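Local atomic coordinates of effector protein HopAB2 (Pseudomonas syringae pv. tomato, PDB entry 3TL8), a protein that acts as a secreted virulence effector that suppresses host cell death and immunity in susceptible plants, yet triggers immunity in tomato when recognised by the Pto resistance protein. Residues A42-L47 and V52-L57; R63-R68 and P98-N103; L69-D74 and I84-D89. One frame throughout, in Å; residues are numbered along the deposited sequence.

Contact 1. Residues A42-L47 and V52-L57; sequences AALRGL and VNLEHL
In L47 CG lies beside the backbone N and anti to the carbonyl carbon (chi1 -51°), and in L57 it is anti to the backbone N (chi1 179°); CD1 of L47 rests 4.1 Å from CD2 of L57, and the two side chains cross at about a right angle. L54 enters the same apolar patch with both of its methyls. Its CD1 faces CD1 of L44 at 4.1 Å, and its CD2 approaches the CB of L47. One branched side chain therefore spans two successive inward positions of helix 29-49. V52 comes in at the end of that helix, with CG2 3.4 Å from the carbonyl oxygen of L47 and its CB beside the CB of L47. The backbones are joined there by a weak hydrogen bond from V52 N to L47 O, 3.1 Å long and bent to 133°. These residues flank the turn that leads from helix 29-49 into helix 54-65, the corner between two successive helices of the BAK1-binding domain, in the region assigned to host recognition. L106 and M109 of helix 98-109 extend the leucine cluster, L44 touching both, L54 touching M109 and L57 touching L106. With a single weak polar link among aliphatic neighbours, the contact between the segments probably depends mainly on hydrophobic burial.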
# COMPACT_ATOMS: atom_id res chain seq x y z
N ALA B 42 -2.87 -27.55 2.15
CA ALA B 42 -2.08 -28.68 1.70
C ALA B 42 -0.64 -28.51 2.19
O ALA B 42 0.01 -29.48 2.58
CB ALA B 42 -2.13 -28.81 0.18
N ALA B 43 -0.18 -27.27 2.18
CA ALA B 43 1.17 -26.93 2.60
C ALA B 43 1.31 -27.08 4.11
O ALA B 43 2.32 -27.58 4.59
CB ALA B 43 1.50 -25.50 2.19
N LEU B 44 0.29 -26.65 4.83
CA LEU B 44 0.28 -26.78 6.28
C LEU B 44 0.19 -28.24 6.70
O LEU B 44 0.82 -28.65 7.67
CB LEU B 44 -0.90 -26.02 6.87
CG LEU B 44 -1.05 -26.14 8.38
CD1 LEU B 44 0.06 -25.36 9.06
CD2 LEU B 44 -2.41 -25.63 8.81
N ARG B 45 -0.59 -29.02 5.96
CA ARG B 45 -0.70 -30.45 6.23
C ARG B 45 0.68 -31.09 6.21
O ARG B 45 1.02 -31.85 7.10
CB ARG B 45 -1.60 -31.14 5.21
CG ARG B 45 -3.05 -31.25 5.65
CD ARG B 45 -3.78 -32.32 4.84
NE ARG B 45 -3.74 -32.04 3.41
CZ ARG B 45 -4.57 -31.22 2.79
NH1 ARG B 45 -5.51 -30.59 3.49
NH2 ARG B 45 -4.48 -31.02 1.49
N GLY B 46 1.46 -30.76 5.18
CA GLY B 46 2.81 -31.28 5.04
C GLY B 46 3.73 -30.89 6.19
O GLY B 46 4.49 -31.71 6.69
N LEU B 47 3.65 -29.62 6.60
CA LEU B 47 4.47 -29.12 7.70
C LEU B 47 4.12 -29.83 9.00
O LEU B 47 4.98 -30.04 9.85
CB LEU B 47 4.30 -27.60 7.86
CG LEU B 47 4.46 -26.72 6.63
CD1 LEU B 47 4.01 -25.31 6.93
CD2 LEU B 47 5.90 -26.73 6.11
N VAL B 52 7.32 -30.40 11.83
CA VAL B 52 7.75 -29.02 11.96
C VAL B 52 7.15 -28.43 13.23
O VAL B 52 6.02 -28.74 13.61
CB VAL B 52 7.32 -28.18 10.74
CG1 VAL B 52 7.56 -26.69 10.99
CG2 VAL B 52 8.07 -28.63 9.48
N ASN B 53 7.92 -27.59 13.91
CA ASN B 53 7.40 -26.92 15.08
C ASN B 53 6.52 -25.76 14.63
O ASN B 53 6.99 -24.83 13.97
CB ASN B 53 8.53 -26.43 15.99
CG ASN B 53 8.04 -26.05 17.38
OD1 ASN B 53 6.85 -25.83 17.59
ND2 ASN B 53 8.97 -25.95 18.32
N LEU B 54 5.23 -25.82 14.98
CA LEU B 54 4.24 -24.89 14.44
C LEU B 54 3.99 -23.64 15.29
O LEU B 54 3.98 -22.53 14.76
CB LEU B 54 2.93 -25.62 14.13
CG LEU B 54 3.04 -26.66 13.01
CD1 LEU B 54 1.68 -27.00 12.45
CD2 LEU B 54 3.96 -26.16 11.91
N GLU B 55 3.78 -23.81 16.60
CA GLU B 55 3.70 -22.66 17.49
C GLU B 55 5.04 -21.93 17.44
O GLU B 55 5.14 -20.74 17.78
CB GLU B 55 3.36 -23.09 18.92
CG GLU B 55 1.87 -23.34 19.18
CD GLU B 55 1.08 -22.05 19.38
OE1 GLU B 55 1.67 -20.95 19.28
OE2 GLU B 55 -0.15 -22.14 19.64
N HIS B 56 6.06 -22.66 17.02
CA HIS B 56 7.37 -22.11 16.72
C HIS B 56 7.24 -21.24 15.50
O HIS B 56 7.70 -20.10 15.47
CB HIS B 56 8.31 -23.26 16.35
CG HIS B 56 9.67 -23.17 16.96
ND1 HIS B 56 9.88 -23.07 18.31
CD2 HIS B 56 10.90 -23.19 16.38
CE1 HIS B 56 11.18 -23.02 18.55
NE2 HIS B 56 11.82 -23.09 17.40
N LEU B 57 6.59 -21.81 14.49
CA LEU B 57 6.55 -21.26 13.14
C LEU B 57 5.78 -19.95 13.04
O LEU B 57 6.20 -19.04 12.32
CB LEU B 57 5.98 -22.29 12.17
CG LEU B 57 5.88 -21.85 10.72
CD1 LEU B 57 7.02 -20.93 10.36
CD2 LEU B 57 5.82 -23.03 9.77

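Contact 2. Residues R63-R68 and P98-N103; sequences RHVMQR and PLLNLN
The last turn of helix 54-65 meets the first turns of helix 98-109, and the backbones come nearest at V65 and L100, whose CA atoms are 7.3 Å apart. R68 is the first residue to leave helical backbone angles, with a positive phi of 54°, turning the backbone toward the loop that follows. In P98-N103 the helix is regular, its bonds running from L102 N to P98 O and from N103 N to L99 O. No hydrogen bond joins the two segments, so side chains bridge the gap. V65 presents both methyls to one branch of L100: CG1 lies 3.6 Å and CG2 4.0 Å from CD2 of L100, and the two side chains meet at a slant. This is a buried junction between helices of the helical BAK1-binding domain, and L61 and L79 continue the apolar layer around L99. H64 crosses L99 at about a right angle. The CA-CB bond of H64 points toward P98-N103; with CG anti to the backbone N (chi1 -178°), CD2 of the ring lies 3.9 Å from CD1 of L99. The ND1 side of the same ring is hydrogen-bonded to L69 O, a link that probably limits rotation of the imidazole. Beyond the junction lies a chain of another protein: V65 and L100 both pack on it, while the amide of Q67 and the guanidinium of R68 hydrogen-bond to it.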
# COMPACT_ATOMS: atom_id res chain seq x y z
N ARG B 63 6.94 -12.37 12.15
CA ARG B 63 8.03 -11.41 12.10
C ARG B 63 8.49 -11.13 10.69
O ARG B 63 9.04 -10.06 10.41
CB ARG B 63 9.18 -11.87 12.98
CG ARG B 63 8.81 -11.90 14.45
CD ARG B 63 9.97 -12.29 15.33
NE ARG B 63 9.65 -12.07 16.74
CZ ARG B 63 10.42 -12.45 17.75
NH1 ARG B 63 11.56 -13.10 17.51
NH2 ARG B 63 10.05 -12.20 19.00
N HIS B 64 8.28 -12.08 9.78
CA HIS B 64 8.67 -11.87 8.39
C HIS B 64 7.68 -10.97 7.66
O HIS B 64 8.06 -10.04 6.96
CB HIS B 64 8.81 -13.20 7.64
CG HIS B 64 9.26 -13.05 6.22
ND1 HIS B 64 10.51 -12.58 5.88
CD2 HIS B 64 8.61 -13.28 5.05
CE1 HIS B 64 10.61 -12.54 4.56
NE2 HIS B 64 9.48 -12.96 4.03
N VAL B 65 6.40 -11.27 7.84
CA VAL B 65 5.33 -10.57 7.14
C VAL B 65 5.11 -9.13 7.61
O VAL B 65 4.77 -8.26 6.82
CB VAL B 65 4.01 -11.36 7.21
CG1 VAL B 65 2.87 -10.49 6.78
CG2 VAL B 65 4.09 -12.60 6.33
N MET B 66 5.30 -8.88 8.90
CA MET B 66 5.19 -7.52 9.43
C MET B 66 6.50 -6.76 9.21
O MET B 66 6.56 -5.83 8.40
CB MET B 66 4.86 -7.53 10.92
CG MET B 66 3.50 -8.11 11.27
SD MET B 66 3.34 -8.47 13.04
CE MET B 66 1.65 -9.08 13.11
N GLN B 67 7.52 -7.19 9.94
CA GLN B 67 8.81 -6.50 10.02
C GLN B 67 9.76 -6.80 8.85
O GLN B 67 10.89 -6.31 8.83
CB GLN B 67 9.49 -6.88 11.34
CG GLN B 67 10.62 -5.97 11.78
CD GLN B 67 10.17 -4.87 12.73
OE1 GLN B 67 9.00 -4.49 12.75
NE2 GLN B 67 11.10 -4.37 13.54
N ARG B 68 9.30 -7.60 7.90
CA ARG B 68 10.15 -8.04 6.78
C ARG B 68 11.45 -8.67 7.28
O ARG B 68 12.47 -8.65 6.59
CB ARG B 68 10.46 -6.87 5.84
CG ARG B 68 9.30 -6.46 4.95
CD ARG B 68 9.68 -5.27 4.08
NE ARG B 68 8.59 -4.82 3.21
CZ ARG B 68 8.43 -5.22 1.95
NH1 ARG B 68 9.29 -6.07 1.40
NH2 ARG B 68 7.41 -4.75 1.24
N PRO B 98 1.97 -17.03 -1.28
CA PRO B 98 1.89 -18.28 -0.52
C PRO B 98 2.16 -18.06 0.96
O PRO B 98 1.42 -18.58 1.79
CB PRO B 98 3.00 -19.13 -1.15
CG PRO B 98 3.08 -18.62 -2.56
CD PRO B 98 2.84 -17.14 -2.47
N LEU B 99 3.19 -17.30 1.30
CA LEU B 99 3.48 -17.00 2.70
C LEU B 99 2.31 -16.33 3.46
O LEU B 99 2.06 -16.67 4.62
CB LEU B 99 4.75 -16.16 2.82
CG LEU B 99 6.07 -16.94 2.72
CD1 LEU B 99 7.29 -16.03 2.58
CD2 LEU B 99 6.21 -17.86 3.92
N LEU B 100 1.61 -15.38 2.82
CA LEU B 100 0.49 -14.72 3.49
C LEU B 100 -0.65 -15.70 3.69
O LEU B 100 -1.24 -15.77 4.77
CB LEU B 100 0.01 -13.49 2.72
CG LEU B 100 1.00 -12.34 2.60
CD1 LEU B 100 0.61 -11.44 1.46
CD2 LEU B 100 1.11 -11.55 3.88
N ASN B 101 -0.96 -16.46 2.66
CA ASN B 101 -1.99 -17.49 2.75
C ASN B 101 -1.70 -18.48 3.86
O ASN B 101 -2.60 -18.87 4.60
CB ASN B 101 -2.15 -18.22 1.42
CG ASN B 101 -2.77 -17.35 0.33
OD1 ASN B 101 -3.55 -16.44 0.62
ND2 ASN B 101 -2.42 -17.62 -0.92
N LEU B 102 -0.44 -18.89 3.97
CA LEU B 102 -0.01 -19.85 4.99
C LEU B 102 -0.14 -19.30 6.40
O LEU B 102 -0.57 -19.99 7.31
CB LEU B 102 1.44 -20.26 4.76
CG LEU B 102 1.92 -21.31 5.76
CD1 LEU B 102 1.07 -22.57 5.64
CD2 LEU B 102 3.39 -21.61 5.57
N ASN B 103 0.26 -18.05 6.58
CA ASN B 103 0.20 -17.42 7.88
C ASN B 103 -1.23 -17.41 8.41
O ASN B 103 -1.46 -17.60 9.60
CB ASN B 103 0.75 -16.00 7.76
CG ASN B 103 0.87 -15.30 9.09
OD1 ASN B 103 1.60 -15.74 9.98
ND2 ASN B 103 0.15 -14.19 9.22

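Contact 3. Residues L69-D74 and I84-D89; sequences LPIPLD and INPSID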
# COMPACT_ATOMS: atom_id res chain seq x y z
N LEU B 69 11.41 -9.22 8.49
CA LEU B 69 12.55 -9.90 9.08
C LEU B 69 12.95 -11.06 8.17
O LEU B 69 12.09 -11.82 7.72
CB LEU B 69 12.19 -10.40 10.48
CG LEU B 69 13.31 -10.81 11.44
CD1 LEU B 69 14.31 -9.69 11.63
CD2 LEU B 69 12.73 -11.24 12.78
N PRO B 70 14.26 -11.21 7.88
CA PRO B 70 14.73 -12.21 6.93
C PRO B 70 14.50 -13.64 7.42
O PRO B 70 14.84 -13.98 8.56
CB PRO B 70 16.23 -11.92 6.81
CG PRO B 70 16.58 -11.27 8.10
CD PRO B 70 15.37 -10.45 8.48
N ILE B 71 13.93 -14.46 6.55
CA ILE B 71 13.50 -15.80 6.88
C ILE B 71 14.67 -16.77 7.16
O ILE B 71 15.67 -16.79 6.43
CB ILE B 71 12.60 -16.34 5.76
CG1 ILE B 71 12.32 -17.83 5.95
CG2 ILE B 71 13.25 -16.07 4.42
CD1 ILE B 71 11.40 -18.40 4.90
N PRO B 72 14.55 -17.57 8.23
CA PRO B 72 15.61 -18.51 8.62
C PRO B 72 15.88 -19.58 7.55
O PRO B 72 14.95 -20.14 6.97
CB PRO B 72 15.05 -19.16 9.89
CG PRO B 72 14.09 -18.16 10.43
CD PRO B 72 13.46 -17.52 9.23
N LEU B 73 17.16 -19.84 7.30
CA LEU B 73 17.57 -20.85 6.33
C LEU B 73 17.11 -22.22 6.82
O LEU B 73 16.73 -23.08 6.03
CB LEU B 73 19.09 -20.82 6.16
CG LEU B 73 19.66 -19.46 5.77
CD1 LEU B 73 21.12 -19.32 6.19
CD2 LEU B 73 19.49 -19.20 4.27
N ASP B 74 17.16 -22.39 8.14
CA ASP B 74 16.57 -23.53 8.82
C ASP B 74 15.24 -23.88 8.16
O ASP B 74 15.05 -24.98 7.63
CB ASP B 74 16.37 -23.17 10.30
CG ASP B 74 15.50 -24.16 11.07
OD1 ASP B 74 14.72 -24.92 10.45
OD2 ASP B 74 15.57 -24.16 12.32
N ILE B 84 6.58 -24.06 -0.75
CA ILE B 84 6.45 -22.63 -0.48
C ILE B 84 7.80 -21.94 -0.59
O ILE B 84 8.68 -22.14 0.25
CB ILE B 84 5.89 -22.35 0.93
CG1 ILE B 84 4.47 -22.89 1.06
CG2 ILE B 84 5.90 -20.85 1.21
CD1 ILE B 84 3.88 -22.70 2.44
N ASN B 85 7.95 -21.13 -1.62
CA ASN B 85 9.22 -20.44 -1.86
C ASN B 85 9.44 -19.25 -0.94
O ASN B 85 8.72 -18.26 -1.01
CB ASN B 85 9.31 -19.98 -3.32
CG ASN B 85 9.09 -21.11 -4.31
OD1 ASN B 85 9.30 -22.29 -4.01
ND2 ASN B 85 8.65 -20.76 -5.52
N PRO B 86 10.44 -19.35 -0.05
CA PRO B 86 10.93 -18.10 0.53
C PRO B 86 11.54 -17.32 -0.63
O PRO B 86 12.11 -17.96 -1.51
CB PRO B 86 12.04 -18.57 1.47
CG PRO B 86 11.65 -19.95 1.85
CD PRO B 86 11.02 -20.53 0.61
N SER B 87 11.40 -16.00 -0.66
CA SER B 87 10.66 -15.25 0.36
C SER B 87 10.11 -13.96 -0.24
O SER B 87 10.50 -13.56 -1.33
CB SER B 87 11.56 -14.92 1.55
OG SER B 87 11.48 -15.95 2.53
N ILE B 88 9.19 -13.32 0.48
CA ILE B 88 8.60 -12.08 0.02
C ILE B 88 9.67 -11.01 -0.10
O ILE B 88 9.77 -10.12 0.75
CB ILE B 88 7.49 -11.59 0.97
CG1 ILE B 88 6.61 -12.75 1.43
CG2 ILE B 88 6.66 -10.50 0.31
CD1 ILE B 88 5.56 -12.37 2.45
N ASP B 89 10.48 -11.10 -1.14
CA ASP B 89 11.60 -10.18 -1.32
C ASP B 89 11.14 -8.81 -1.77
O ASP B 89 11.68 -7.79 -1.34
CB ASP B 89 12.60 -10.75 -2.33
CG ASP B 89 13.86 -9.91 -2.43
OD1 ASP B 89 14.33 -9.43 -1.38
OD2 ASP B 89 14.37 -9.73 -3.56
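I71 lies against the ring of P86, with CD1 of the isoleucine 3.4 Å from CG and 3.5 Å from CB of the proline. The two side chains cross at about a right angle, so the methyl end of I71 meets one flank of the pyrrolidine ring. S87 adjoins this apolar pair beside I71, but its detailed placement is doubtful, because its hydroxyl clashes with CG2 of I71 in the model. No hydrogen bond crosses between the segments. The isoleucine reaches P86 through a fully extended chain, CG1 being anti to the backbone N (chi1 170°) and CD1 continuing straight on. Behind these atoms, the backbone from L69 to P72 holds polyproline II-like angles, and prolines on either side of I71 restrict it further. P72 then occupies the N-cap position of helix 73-81. On the other segment the peptide bond between P86 and S87 is modelled as cis, and I88 fits the centre of an inverse gamma turn, though its closing bond is very short in the model and therefore doubtful. I84, N85 and P86 belong to the motif that interacts with Pto kinase; the partly exposed P86 is thus packed on I71 while being part of a recognition segment. L79 of helix 73-81 touches I71, I84 and P86, placing the contact over that helix. I84 also packs on P98, L99 and L102 of helix 98-109, and S87 and I88 lean on H64 of helix 54-65, so the loop is wedged among three helices.

Overall arrangement
From the N terminus, contact 1 comes first and closes the short turn between helix 29-49 and helix 54-65. Contact 2 then opens at the far end of helix 54-65 and closes a loop of 29 residues at helix 98-109. Contact 3 falls entirely within that loop: it brings the entry to helix 73-81 together with the loop that follows it. None of the three cross. L102 packs on L44 and L47, joining contacts 1 and 2, and A43 touches I84, joining contacts 1 and 3. Backbone bonding between R63 and L69 links contacts 2 and 3. Together they tie all four helices into one domain.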